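Long-range contacts in hypothetical membrane spanning protein (Vibrio fischeri, PDB 4RCK), which is of unknown function but is a predicted transmembrane protein with a magnesium-binding von Willebrand factor type A domain of the BatA type: residues Y157-A163 with G197-R203; G162-M166 with V177-R181. Numbering follows the deposited sequence.

Contact 1 is a pairing of parallel strands. Contact 2 is the open end of a beta hairpin that follows the first of those strands. They share Gly162 and Ala163; their centres lie about 14 Å apart. Arg201 of contact 1 reaches into contact 2: its NH1 packs 3.5 Å from Gly164 N and 4.2 Å from Ala180 CB. The side chain of Ile161 is about 9 Å from a bound magnesium ion, and that of Ala180 about 10 Å. Ser28 and Ser30, outside both contacts, are the observed magnesium ligands. The Ile161 side chain is about 4 Å from that of Asp132, a magnesium-binding residue with no ion bound in this chain. Both contacts touch the second subunit.

Contact 1 of 2, residues Y157-A163 with G197-R203; sequences YTVGIGA and GQYFRAR
Strands 157-161 and 199-202 run parallel, with a 21° angle between their directions and axes 4.5 Å apart at closest. Both backbones are extended. Thr158 pairs with Tyr199, Val159 with Phe200, Gly160 with Arg201 and Ile161 with Ala202, at CA-CA distances of 4.5 to 4.9 Å. Gly197 comes first, its CA 3.8 Å from Tyr157 CE1; chi1 m brings Tyr157 CD1 to 3.1 Å from Gln198 N. Gln198 O accepts from Thr158 N at 3.0 Å. Tyr199 has chi1 t and lays its ring along the backbone: CE1 is 3.3 Å from Gly160 N, and Thr158 OG1, hydrogen-bonded to Leu188 O, sits at the ring edge, 3.1 Å from Tyr199 CD1. A CB on Gly160 would collide with Tyr199 OH, which is hydrogen-bonded to Glu185 OE1. Phe200, chi1 m, donates from N to Thr158 O (2.8 Å) and accepts at O from Gly160 N (2.6 Å). Phe200 CE2 is 4.2 Å from Tyr157 CD1. Arg201 folds by rotamers t, p, t, so that NH1 (3.0 Å) and NE (3.2 Å) both donate to Gly162 O. Ala202 N bonds to Gly160 O (2.7 Å), and Ala202 O takes Gly162 N (3.1 Å). Past the strand, Arg203 CA makes a CA-H...O contact of 3.2 Å with Gly162 O. Helix 185-195 links the hairpin after strand 154-161 to strand 199-202, giving a beta-alpha-beta crossover of the alpha-beta-alpha sandwich of vWA domains. That helix covers Thr158 and Tyr199. Helix 205-218 covers Tyr157, Phe200 and Ala202, while strand 124-131 hydrogen-bonds to the other edge of strand 154-161.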
# COMPACT_ATOMS: atom_id res chain seq x y z
N TYR A 157 14.77 -5.76 13.66
CA TYR A 157 16.20 -5.65 13.46
C TYR A 157 16.77 -4.55 14.35
O TYR A 157 16.19 -3.46 14.45
CB TYR A 157 16.52 -5.34 11.99
CG TYR A 157 16.13 -6.42 11.01
CD1 TYR A 157 16.95 -7.53 10.81
CD2 TYR A 157 14.96 -6.34 10.28
CE1 TYR A 157 16.61 -8.52 9.92
CE2 TYR A 157 14.60 -7.33 9.38
CZ TYR A 157 15.43 -8.42 9.20
OH TYR A 157 15.09 -9.41 8.31
N THR A 158 17.89 -4.83 15.00
CA THR A 158 18.50 -3.86 15.90
C THR A 158 19.84 -3.36 15.36
O THR A 158 20.62 -4.13 14.81
CB THR A 158 18.70 -4.46 17.30
OG1 THR A 158 19.64 -5.53 17.24
CG2 THR A 158 17.38 -5.00 17.84
N VAL A 159 20.09 -2.07 15.52
CA VAL A 159 21.33 -1.46 15.02
C VAL A 159 22.06 -0.68 16.10
O VAL A 159 21.59 0.37 16.54
CB VAL A 159 21.05 -0.52 13.83
CG1 VAL A 159 22.36 0.02 13.27
CG2 VAL A 159 20.26 -1.23 12.74
N GLY A 160 23.20 -1.19 16.54
CA GLY A 160 24.04 -0.48 17.48
C GLY A 160 24.87 0.55 16.74
O GLY A 160 25.41 0.25 15.67
N ILE A 161 24.97 1.76 17.29
CA ILE A 161 25.66 2.84 16.59
C ILE A 161 26.65 3.58 17.49
O ILE A 161 26.30 4.06 18.57
CB ILE A 161 24.64 3.83 15.97
CG1 ILE A 161 25.36 4.92 15.19
CG2 ILE A 161 23.71 4.41 17.03
CD1 ILE A 161 24.43 5.80 14.38
N GLY A 162 27.89 3.66 17.03
CA GLY A 162 28.98 4.22 17.82
C GLY A 162 30.31 3.75 17.29
O GLY A 162 30.43 2.63 16.78
N ALA A 163 31.33 4.59 17.41
CA ALA A 163 32.65 4.28 16.86
C ALA A 163 33.41 3.27 17.72
O ALA A 163 34.10 2.39 17.20
CB ALA A 163 33.47 5.55 16.71
N GLY A 197 15.00 -11.32 13.93
CA GLY A 197 15.76 -10.34 13.18
C GLY A 197 17.25 -10.53 13.36
O GLY A 197 17.70 -11.57 13.83
N GLN A 198 18.02 -9.52 12.96
CA GLN A 198 19.47 -9.55 13.13
C GLN A 198 19.94 -8.29 13.86
O GLN A 198 19.24 -7.28 13.87
CB GLN A 198 20.17 -9.66 11.78
CG GLN A 198 19.91 -10.97 11.05
CD GLN A 198 20.53 -12.16 11.75
OE1 GLN A 198 19.88 -13.19 11.95
NE2 GLN A 198 21.79 -12.03 12.12
N TYR A 199 21.11 -8.37 14.47
CA TYR A 199 21.72 -7.19 15.08
C TYR A 199 22.92 -6.72 14.28
O TYR A 199 23.75 -7.52 13.85
CB TYR A 199 22.14 -7.46 16.52
CG TYR A 199 23.10 -6.42 17.04
CD1 TYR A 199 22.67 -5.14 17.34
CD2 TYR A 199 24.45 -6.71 17.20
CE1 TYR A 199 23.55 -4.18 17.80
CE2 TYR A 199 25.34 -5.76 17.66
CZ TYR A 199 24.88 -4.49 17.96
OH TYR A 199 25.75 -3.54 18.42
N PHE A 200 23.02 -5.41 14.08
CA PHE A 200 24.13 -4.82 13.35
C PHE A 200 24.81 -3.73 14.17
O PHE A 200 24.15 -2.97 14.88
CB PHE A 200 23.65 -4.26 12.02
CG PHE A 200 22.94 -5.26 11.15
CD1 PHE A 200 23.65 -6.02 10.24
CD2 PHE A 200 21.57 -5.42 11.24
CE1 PHE A 200 23.00 -6.94 9.44
CE2 PHE A 200 20.91 -6.33 10.44
CZ PHE A 200 21.63 -7.09 9.54
N ARG A 201 26.13 -3.65 14.06
CA ARG A 201 26.90 -2.61 14.73
C ARG A 201 27.55 -1.68 13.71
O ARG A 201 28.36 -2.12 12.90
CB ARG A 201 27.96 -3.21 15.65
CG ARG A 201 29.01 -2.22 16.15
CD ARG A 201 28.45 -1.28 17.21
NE ARG A 201 29.42 -0.26 17.58
CZ ARG A 201 30.41 -0.44 18.45
NH1 ARG A 201 31.24 0.55 18.73
NH2 ARG A 201 30.56 -1.61 19.05
N ALA A 202 27.18 -0.40 13.75
CA ALA A 202 27.72 0.58 12.82
C ALA A 202 28.78 1.44 13.50
O ALA A 202 28.47 2.22 14.40
CB ALA A 202 26.62 1.46 12.27
N ARG A 203 30.03 1.30 13.07
CA ARG A 203 31.13 2.04 13.67
C ARG A 203 31.46 3.30 12.88
O ARG A 203 32.29 4.11 13.30
CB ARG A 203 32.36 1.15 13.81
CG ARG A 203 32.27 0.18 14.98
CD ARG A 203 33.53 -0.64 15.14
NE ARG A 203 33.50 -1.43 16.37
CZ ARG A 203 32.90 -2.62 16.48
NH1 ARG A 203 32.29 -3.15 15.43
NH2 ARG A 203 32.91 -3.27 17.63

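Contact 2 of 2, residues G162-M166 with V177-R181; sequences GAGEM and VNTAR
Thr179 does most of the side-chain work here. With chi1 p, its OG1 accepts a hydrogen bond from Gly164 N at 3.1 Å and a weak one from Ala163 N at 3.3 Å. The same hydroxyl has its strongest polar partner in Asp35 of the second subunit. Asn178 has chi1 t and chi2 69°, which swings OD1 to 2.9 Å from Glu165 N; the angle there is too poor for a hydrogen bond. Met166 is present as selenomethionine. Its chi1 of -138° lies between wells, followed by t and p, and Met166 CE ends 4.3 Å from Thr179 CG2. Phe43 of the second subunit also packs on it. Val177 takes chi1 t, its side chain on the same face as that of Met166; Glu165 and Asn178 share the other face. These residues belong to the open end of an antiparallel beta hairpin, strands 165-169 and 174-178, which follows strand 154-161 of the vWA domain. Met166 and Val177 are a hydrogen-bonded pair, CA-CA 5.1 Å, with Met166 N to Val177 O at 2.6 Å and Val177 N to Met166 O at 2.8 Å. Glu165 and Asn178 are a non-hydrogen-bonded pair, CA-CA 3.9 Å. Thr179 N then donates to Gly164 O at 3.0 Å. Gly164 has phi 88° and psi -147°, angles that call for glycine. Gly162 has phi 160° and psi 148°; its CA lies 4.0 Å from Ala180 CB, and a CB on Gly162 would clash with that methyl group.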
# COMPACT_ATOMS: atom_id res chain seq x y z
N GLY A 162 27.89 3.66 17.03
CA GLY A 162 28.98 4.22 17.82
C GLY A 162 30.31 3.75 17.29
O GLY A 162 30.43 2.63 16.78
N ALA A 163 31.33 4.59 17.41
CA ALA A 163 32.65 4.28 16.86
C ALA A 163 33.41 3.27 17.72
O ALA A 163 34.10 2.39 17.20
CB ALA A 163 33.47 5.55 16.71
N GLY A 164 33.27 3.40 19.03
CA GLY A 164 34.06 2.61 19.96
C GLY A 164 35.37 3.32 20.25
O GLY A 164 35.41 4.55 20.27
N GLU A 165 36.43 2.56 20.47
CA GLU A 165 37.74 3.14 20.77
C GLU A 165 38.22 4.02 19.62
O GLU A 165 38.24 3.60 18.46
CB GLU A 165 38.77 2.05 21.06
CG GLU A 165 39.49 2.23 22.39
CD GLU A 165 40.62 1.24 22.60
OE1 GLU A 165 40.67 0.23 21.87
OE2 GLU A 165 41.46 1.47 23.49
N MSE A 166 38.60 5.25 19.94
CA MSE A 166 38.98 6.24 18.93
C MSE A 166 40.14 7.10 19.42
O MSE A 166 40.08 7.68 20.51
CB MSE A 166 37.77 7.12 18.57
CG MSE A 166 37.62 7.41 17.09
SE MSE A 166 35.95 8.33 16.67
CE MSE A 166 36.25 9.99 17.65
N VAL A 177 39.55 7.88 23.24
CA VAL A 177 38.15 7.92 23.64
C VAL A 177 37.40 6.70 23.13
O VAL A 177 37.49 6.36 21.95
CB VAL A 177 37.46 9.20 23.12
CG1 VAL A 177 36.09 9.36 23.77
CG2 VAL A 177 38.33 10.42 23.38
N ASN A 178 36.68 6.03 24.02
CA ASN A 178 35.73 5.00 23.61
C ASN A 178 34.33 5.60 23.62
O ASN A 178 33.73 5.78 24.68
CB ASN A 178 35.80 3.77 24.51
CG ASN A 178 34.87 2.66 24.07
OD1 ASN A 178 35.07 2.03 23.03
ND2 ASN A 178 33.84 2.40 24.87
N THR A 179 33.82 5.90 22.43
CA THR A 179 32.63 6.73 22.28
C THR A 179 31.30 6.02 22.53
O THR A 179 30.26 6.67 22.66
CB THR A 179 32.58 7.35 20.89
OG1 THR A 179 32.54 6.31 19.91
CG2 THR A 179 33.81 8.21 20.65
N ALA A 180 31.33 4.69 22.60
CA ALA A 180 30.12 3.92 22.85
C ALA A 180 30.31 2.97 24.02
O ALA A 180 30.22 1.75 23.86
CB ALA A 180 29.70 3.16 21.61
N ARG A 181 30.58 3.52 25.20
CA ARG A 181 30.68 2.73 26.41
C ARG A 181 29.30 2.24 26.80
O ARG A 181 29.12 1.10 27.25
CB ARG A 181 31.29 3.55 27.54
CG ARG A 181 31.90 4.86 27.08
CD ARG A 181 31.35 6.05 27.85
NE ARG A 181 31.33 7.25 27.03
CZ ARG A 181 32.40 7.98 26.72
NH1 ARG A 181 33.59 7.62 27.17
NH2 ARG A 181 32.29 9.06 25.96